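Local coordinates for 2,3-dihydroxybenzoate-AMP ligase (Mycobacterium smegmatis, PDB 5KEI), which belongs to the ANL superfamily of AMP-binding enzymes, with a large N-terminal part and a smaller C-terminal domain, at residues Val488-Pro491 against Glu497-Cys500. Residues are numbered along the deposited sequence; the frame is centred on the assembly and turned at random.
Sequences VALP and EKIC
L490 lies between C500 and K498 on one face of the antiparallel pair, and the closest apolar approach falls there, with CD1 of L490 3.5 Å from CB of C500. K498 reaches L490 because CG is set between the backbone N and the carbonyl carbon (chi1 56°) and the rest of the chain runs out extended. Its methylenes thus cross the leucine at a slant, CG lying 3.8 Å from CB of L490. V488 and C500 are buried at the inner end of this face, where helix 549-553 covers the valine, strand 532-535 flanks the cysteine, and L556 touches both L490 and C500. The pairing belongs to the β hairpin of strands 482-492 and 498-505 in the C-terminal domain; 482-492 is an edge strand of a three-stranded mixed sheet, and 498-505 is the middle one, with 532-535 on its other side. Two hydrogen-bonded pairs, V488 with C500 and L490 with K498, supply four backbone bonds. The shortest joins K498 N to L490 O at 2.7 Å, and that oxygen also receives a CA-H...O contact from E497 CA at 3.1 Å. The bond from V488 N to C500 O is less regular than the others, its donor tilted 31° from the carbonyl plane. On the opposite face the packing between the strands is thinner: the carboxylate of E497 lies flat over the methyl of A489 and presents its face to CB, with E497 CD 3.8 Å from A489 CB, while OE2 accepts a hydrogen bond from V461 N. I460 of strand 459-462 packs on both residues. Toward the turn, P491 and E497 form a non-hydrogen-bonded pair, and the exposed proline ring adds no side-chain contact.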
ATOM      1  N   VAL A 488     -23.685 -15.079   6.979  1.00 35.59           N
ATOM      2  CA  VAL A 488     -24.072 -15.260   8.363  1.00 35.87           C
ATOM      3  C   VAL A 488     -24.285 -16.756   8.652  1.00 42.39           C
ATOM      4  O   VAL A 488     -24.654 -17.533   7.758  1.00 38.73           O
ATOM      5  CB  VAL A 488     -25.345 -14.439   8.672  1.00 38.46           C
ATOM      6  CG1 VAL A 488     -25.598 -14.404  10.133  1.00 47.17           C
ATOM      7  CG2 VAL A 488     -25.184 -13.004   8.156  1.00 39.21           C
ATOM      8  N   ALA A 489     -24.024 -17.151   9.893  1.00 43.09           N
ATOM      9  CA  ALA A 489     -24.195 -18.526  10.337  1.00 42.02           C
ATOM     10  C   ALA A 489     -25.558 -18.717  10.983  1.00 43.44           C
ATOM     11  O   ALA A 489     -25.933 -17.978  11.894  1.00 47.65           O
ATOM     12  CB  ALA A 489     -23.086 -18.916  11.318  1.00 39.40           C
ATOM     13  N   LEU A 490     -26.298 -19.707  10.493  1.00 42.01           N
ATOM     14  CA  LEU A 490     -27.559 -20.107  11.105  1.00 41.94           C
ATOM     15  C   LEU A 490     -27.470 -21.552  11.568  1.00 44.29           C
ATOM     16  O   LEU A 490     -26.917 -22.391  10.853  1.00 43.30           O
ATOM     17  CB  LEU A 490     -28.700 -19.939  10.117  1.00 40.77           C
ATOM     18  CG  LEU A 490     -28.903 -18.493   9.686  1.00 46.76           C
ATOM     19  CD1 LEU A 490     -29.841 -18.475   8.506  1.00 57.82           C
ATOM     20  CD2 LEU A 490     -29.437 -17.657  10.831  1.00 38.01           C
ATOM     21  N   PRO A 491     -27.966 -21.840  12.788  1.00 49.04           N
ATOM     22  CA  PRO A 491     -28.094 -23.211  13.292  1.00 42.33           C
ATOM     23  C   PRO A 491     -28.870 -24.074  12.323  1.00 43.74           C
ATOM     24  O   PRO A 491     -29.949 -23.683  11.875  1.00 46.42           O
ATOM     25  CB  PRO A 491     -28.855 -23.025  14.598  1.00 43.17           C
ATOM     26  CG  PRO A 491     -28.349 -21.722  15.090  1.00 45.84           C
ATOM     27  CD  PRO A 491     -28.236 -20.858  13.854  1.00 46.77           C
ATOM     28  N   GLU A 497     -24.029 -25.496  11.003  1.00 32.42           N
ATOM     29  CA  GLU A 497     -24.344 -24.112  10.674  1.00 39.74           C
ATOM     30  C   GLU A 497     -24.503 -24.012   9.176  1.00 38.70           C
ATOM     31  O   GLU A 497     -23.677 -24.545   8.430  1.00 39.15           O
ATOM     32  CB  GLU A 497     -23.254 -23.139  11.151  1.00 37.20           C
ATOM     33  CG  GLU A 497     -23.100 -23.053  12.647  1.00 39.05           C
ATOM     34  CD  GLU A 497     -22.016 -22.068  13.078  1.00 49.57           C
ATOM     35  OE1 GLU A 497     -22.169 -21.468  14.166  1.00 63.38           O
ATOM     36  OE2 GLU A 497     -21.014 -21.894  12.344  1.00 46.98           O
ATOM     37  N   LYS A 498     -25.556 -23.343   8.723  1.00 36.49           N
ATOM     38  CA  LYS A 498     -25.668 -23.080   7.299  1.00 39.81           C
ATOM     39  C   LYS A 498     -25.259 -21.638   7.007  1.00 42.01           C
ATOM     40  O   LYS A 498     -25.244 -20.777   7.905  1.00 35.48           O
ATOM     41  CB  LYS A 498     -27.083 -23.357   6.784  1.00 39.35           C
ATOM     42  CG  LYS A 498     -28.183 -22.617   7.497  1.00 39.68           C
ATOM     43  CD  LYS A 498     -29.506 -22.839   6.777  1.00 40.75           C
ATOM     44  CE  LYS A 498     -30.657 -22.177   7.517  1.00 49.11           C
ATOM     45  NZ  LYS A 498     -31.968 -22.396   6.837  1.00 63.62           N
ATOM     46  N   ILE A 499     -24.921 -21.393   5.744  1.00 37.75           N
ATOM     47  CA  ILE A 499     -24.486 -20.080   5.299  1.00 40.13           C
ATOM     48  C   ILE A 499     -25.639 -19.240   4.697  1.00 38.96           C
ATOM     49  O   ILE A 499     -26.149 -19.537   3.619  1.00 36.09           O
ATOM     50  CB  ILE A 499     -23.348 -20.211   4.263  1.00 37.78           C
ATOM     51  CG1 ILE A 499     -22.111 -20.882   4.888  1.00 38.40           C
ATOM     52  CG2 ILE A 499     -22.988 -18.850   3.716  1.00 38.01           C
ATOM     53  CD1 ILE A 499     -21.025 -21.246   3.870  1.00 34.28           C
ATOM     54  N   CYS A 500     -26.045 -18.185   5.395  1.00 40.84           N
ATOM     55  CA  CYS A 500     -27.025 -17.276   4.820  1.00 37.94           C
ATOM     56  C   CYS A 500     -26.387 -15.986   4.304  1.00 38.46           C
ATOM     57  O   CYS A 500     -25.808 -15.202   5.075  1.00 37.52           O
ATOM     58  CB  CYS A 500     -28.114 -16.939   5.827  1.00 37.89           C
ATOM     59  SG  CYS A 500     -29.538 -16.230   5.000  1.00 64.93           S
TER